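Local coordinates for ribonucleoside-diphosphate reductase small chain 2 (Saccharomyces cerevisiae, PDB 1JK0), which forms part of the small subunit of ribonucleotide reductase, which makes deoxyribonucleotides for DNA synthesis, and is required for its partner small chain to fold and assemble with large subunits, at residues B[121-124]-B[125-129]; B[218-221]-B[222-225]. All blocks are in the same frame, centred on the assembly; numbering follows the deposited sequence.

Contact 1: residues B[121-124]-B[125-129]; sequences IMME and NIYSE
Tyr127 lays its ring back over the preceding turn, one face over the carbonyl of Met123, whose O lies 3.2 Å above the plane, over the ring centre. The swing follows from chi1 of -58°, which keeps CG anti to its carbonyl carbon and sends the ring back along the helix. The same oxygen takes the Tyr127 N-H at 3.1 Å, in the carbonyl plane. Farther out, the Met123 side chain bends at chi2 and chi3 round the hydroxyl end, CB lying 3.9 Å from Tyr127 CZ; a flexible thioether suits the curved fit. Glu124 comes to the ring edge instead: its carboxylate stands 85° to the ring plane, with OE2 in that plane, 3.6 Å from Tyr127 CE1, and the charge is paired with Arg220. Tyr127 OH probably hydrogen-bonds to Asp219, so an alanine here would probably cost that carboxylate one of its partners and open a gap beside the Met123 side chain. On an adjoining side, Ile126 CD1 touches both Met122 SD and Met123 SD at 3.8 Å, its unbranched arm lying alongside Met122; Met122 and Ile126 also pack on the other protein chain. Apolar on one side, aromatic and acidic on another, this is an i to i+3 and i+4 arrangement of a partly buried helix in the ferritin-like helical bundle, with Tyr127 one turn before Tyr131, the predicted active-site residue.

Contact 2: residues B[218-221]-B[222-225]; sequences RDRG and AYTD
Ala222 opens the second turn by giving its N-H to Arg218 O at 3.1 Å. Its methyl, the smallest side chain that can point, rests against the carbonyl of Asp219, with CB 3.5 Å from that O. In the preceding turn, the guanidinium of Arg218 reaches the adjacent carboxylate, and NH2 forms a salt bridge with Asp219 OD1 at 2.6 Å, arriving on the syn side and 22° out of the carboxylate plane. Tyr223 follows. Its N-H meets Asp219 O nearly head-on at 2.7 Å, while the ring, lying over the preceding turn with CG beside the backbone N (chi1 -56°), places one face over this same oxygen, offset toward the rim. The ring is long enough for its far end to reach the Asp219 side chain, CB lying 3.8 Å from Tyr223 CZ. Thr224 grips a single acceptor twice: both its N and its OG1 donate to Arg220 O, OG1 at 2.9 Å, from opposite faces of the carbonyl plane. With OG1 beside its own backbone N, the hydroxyl spends its proton within the helix, which lets a polar residue be buried here. Asp225 completes the turn with a straight bond, N to Gly221 O at 2.9 Å and 167°, and carries its carboxylate on the exposed side, where a charge costs little. Within helix 207-232, Tyr223 touches helix 111-138 at Phe116, Gln120 and Met123, and also meets Glu186 of helix 175-188. Thr224 packs on Ala183 and Glu186 of that second helix, while the other carboxylate oxygen of Asp219, OD2, meets Tyr127 of helix 111-138 and Trp57 of a loop.

In the fold
Contacts 1 and 2 are each about two turns of neighbouring helices, 111-138 and 207-232, with centres about 14 Å apart, and their side chains join the helices directly. Glu124 OE2 forms a salt bridge with Arg220 NE at 2.8 Å, and Tyr127 OH makes a probable hydrogen bond to Asp219 OD2. Packing fills in around these polar links: Arg220 NH1 lies 3.4 Å from Tyr127 CD1, and Met123 meets Tyr223. Both contacts border the predicted active-site residue Tyr131, whose side chain is about 4 Å from those of Tyr127 and Arg220. Contact 1 also reaches the other protein chain, whereas 218-225 touches none.

Contact 1: residues B[121-124]-B[125-129]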
# COMPACT_ATOMS: atom_id res chain seq x y z
N ILE B 121 -5.87 -3.22 -5.97
CA ILE B 121 -5.35 -4.49 -5.45
C ILE B 121 -5.85 -4.70 -4.04
O ILE B 121 -6.06 -5.84 -3.63
CB ILE B 121 -3.78 -4.62 -5.42
CG1 ILE B 121 -3.24 -4.11 -4.09
CG2 ILE B 121 -3.14 -3.93 -6.62
CD1 ILE B 121 -1.76 -4.43 -3.85
N MET B 122 -6.05 -3.63 -3.28
CA MET B 122 -6.53 -3.77 -1.91
C MET B 122 -7.91 -4.45 -1.88
O MET B 122 -8.16 -5.35 -1.09
CB MET B 122 -6.60 -2.41 -1.22
CG MET B 122 -7.19 -2.43 0.20
SD MET B 122 -9.00 -2.55 0.22
CE MET B 122 -9.46 -0.84 -0.14
N MET B 123 -8.81 -3.99 -2.76
CA MET B 123 -10.15 -4.55 -2.88
C MET B 123 -10.15 -5.99 -3.41
O MET B 123 -11.03 -6.78 -3.08
CB MET B 123 -11.01 -3.68 -3.81
CG MET B 123 -11.48 -2.36 -3.21
SD MET B 123 -12.30 -2.54 -1.60
CE MET B 123 -13.84 -3.32 -2.03
N GLU B 124 -9.17 -6.31 -4.26
CA GLU B 124 -9.08 -7.65 -4.84
C GLU B 124 -8.92 -8.70 -3.78
O GLU B 124 -9.42 -9.81 -3.94
CB GLU B 124 -7.91 -7.74 -5.81
CG GLU B 124 -8.23 -7.29 -7.23
CD GLU B 124 -9.43 -8.02 -7.80
OE1 GLU B 124 -9.67 -9.18 -7.39
OE2 GLU B 124 -10.13 -7.45 -8.66
N ASN B 125 -8.21 -8.36 -2.71
CA ASN B 125 -7.99 -9.28 -1.61
C ASN B 125 -9.27 -9.53 -0.84
O ASN B 125 -9.47 -10.62 -0.30
CB ASN B 125 -6.90 -8.77 -0.68
CG ASN B 125 -5.54 -8.83 -1.33
OD1 ASN B 125 -5.29 -9.73 -2.15
ND2 ASN B 125 -4.65 -7.90 -0.98
N ILE B 126 -10.14 -8.53 -0.78
CA ILE B 126 -11.41 -8.68 -0.09
C ILE B 126 -12.29 -9.61 -0.95
O ILE B 126 -13.04 -10.44 -0.41
CB ILE B 126 -12.09 -7.30 0.10
CG1 ILE B 126 -11.28 -6.47 1.10
CG2 ILE B 126 -13.54 -7.47 0.57
CD1 ILE B 126 -11.73 -5.02 1.26
N TYR B 127 -12.20 -9.48 -2.27
CA TYR B 127 -12.98 -10.34 -3.15
C TYR B 127 -12.49 -11.77 -2.92
O TYR B 127 -13.28 -12.69 -2.74
CB TYR B 127 -12.79 -9.97 -4.63
CG TYR B 127 -13.13 -8.54 -4.99
CD1 TYR B 127 -12.55 -7.91 -6.09
CD2 TYR B 127 -14.01 -7.80 -4.19
CE1 TYR B 127 -12.82 -6.59 -6.38
CE2 TYR B 127 -14.29 -6.47 -4.47
CZ TYR B 127 -13.69 -5.87 -5.57
OH TYR B 127 -13.94 -4.52 -5.82
N SER B 128 -11.18 -11.94 -2.91
CA SER B 128 -10.58 -13.24 -2.71
C SER B 128 -11.03 -13.85 -1.38
O SER B 128 -11.01 -15.07 -1.22
CB SER B 128 -9.06 -13.13 -2.79
OG SER B 128 -8.46 -14.39 -3.08
N GLU B 129 -11.43 -13.01 -0.43
CA GLU B 129 -11.89 -13.50 0.87
C GLU B 129 -13.37 -13.85 0.80
O GLU B 129 -13.76 -14.95 1.18
CB GLU B 129 -11.73 -12.45 1.98
CG GLU B 129 -12.15 -13.00 3.35
CD GLU B 129 -12.15 -11.97 4.46
OE1 GLU B 129 -11.26 -11.10 4.49
OE2 GLU B 129 -13.04 -12.04 5.33

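Contact 2: residues B[218-221]-B[222-225]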
# COMPACT_ATOMS: atom_id res chain seq x y z
N ARG B 218 -19.67 -4.16 -10.00
CA ARG B 218 -19.60 -2.70 -10.06
C ARG B 218 -18.14 -2.21 -10.05
O ARG B 218 -17.74 -1.36 -10.86
CB ARG B 218 -20.37 -2.08 -8.89
CG ARG B 218 -20.48 -0.55 -8.96
CD ARG B 218 -20.64 0.04 -7.58
NE ARG B 218 -19.62 -0.50 -6.70
CZ ARG B 218 -19.87 -1.13 -5.56
NH1 ARG B 218 -21.12 -1.28 -5.16
NH2 ARG B 218 -18.87 -1.64 -4.85
N ASP B 219 -17.34 -2.76 -9.13
CA ASP B 219 -15.94 -2.38 -9.00
C ASP B 219 -15.12 -2.85 -10.19
O ASP B 219 -14.22 -2.14 -10.67
CB ASP B 219 -15.34 -2.98 -7.73
CG ASP B 219 -16.13 -2.61 -6.48
OD1 ASP B 219 -16.94 -1.65 -6.55
OD2 ASP B 219 -15.92 -3.28 -5.44
N ARG B 220 -15.41 -4.06 -10.68
CA ARG B 220 -14.67 -4.58 -11.82
C ARG B 220 -14.94 -3.68 -13.01
O ARG B 220 -14.06 -3.43 -13.83
CB ARG B 220 -15.09 -6.03 -12.09
CG ARG B 220 -14.56 -7.05 -11.07
CD ARG B 220 -13.06 -7.19 -11.20
NE ARG B 220 -12.43 -7.98 -10.14
CZ ARG B 220 -12.73 -9.25 -9.84
NH1 ARG B 220 -12.09 -9.86 -8.86
NH2 ARG B 220 -13.66 -9.90 -10.52
N GLY B 221 -16.16 -3.17 -13.08
CA GLY B 221 -16.51 -2.28 -14.16
C GLY B 221 -15.65 -1.04 -14.07
O GLY B 221 -15.06 -0.63 -15.07
N ALA B 222 -15.58 -0.45 -12.87
CA ALA B 222 -14.78 0.75 -12.64
C ALA B 222 -13.32 0.46 -12.96
O ALA B 222 -12.68 1.24 -13.66
CB ALA B 222 -14.90 1.21 -11.21
N TYR B 223 -12.78 -0.64 -12.45
CA TYR B 223 -11.38 -0.96 -12.73
C TYR B 223 -11.15 -1.07 -14.25
O TYR B 223 -10.05 -0.79 -14.73
CB TYR B 223 -10.94 -2.26 -12.04
CG TYR B 223 -11.13 -2.30 -10.53
CD1 TYR B 223 -11.33 -3.51 -9.88
CD2 TYR B 223 -11.15 -1.14 -9.77
CE1 TYR B 223 -11.55 -3.58 -8.52
CE2 TYR B 223 -11.37 -1.19 -8.39
CZ TYR B 223 -11.57 -2.41 -7.78
OH TYR B 223 -11.84 -2.49 -6.44
N THR B 224 -12.17 -1.49 -15.01
CA THR B 224 -12.01 -1.60 -16.46
C THR B 224 -12.03 -0.20 -17.05
O THR B 224 -11.19 0.15 -17.88
CB THR B 224 -13.12 -2.47 -17.12
OG1 THR B 224 -13.10 -3.79 -16.57
CG2 THR B 224 -12.86 -2.59 -18.63
N ASP B 225 -13.00 0.60 -16.62
CA ASP B 225 -13.11 1.98 -17.08
C ASP B 225 -11.82 2.74 -16.86
O ASP B 225 -11.38 3.48 -17.73
CB ASP B 225 -14.20 2.74 -16.32
CG ASP B 225 -15.48 2.85 -17.09
OD1 ASP B 225 -15.40 2.93 -18.34
OD2 ASP B 225 -16.56 2.87 -16.45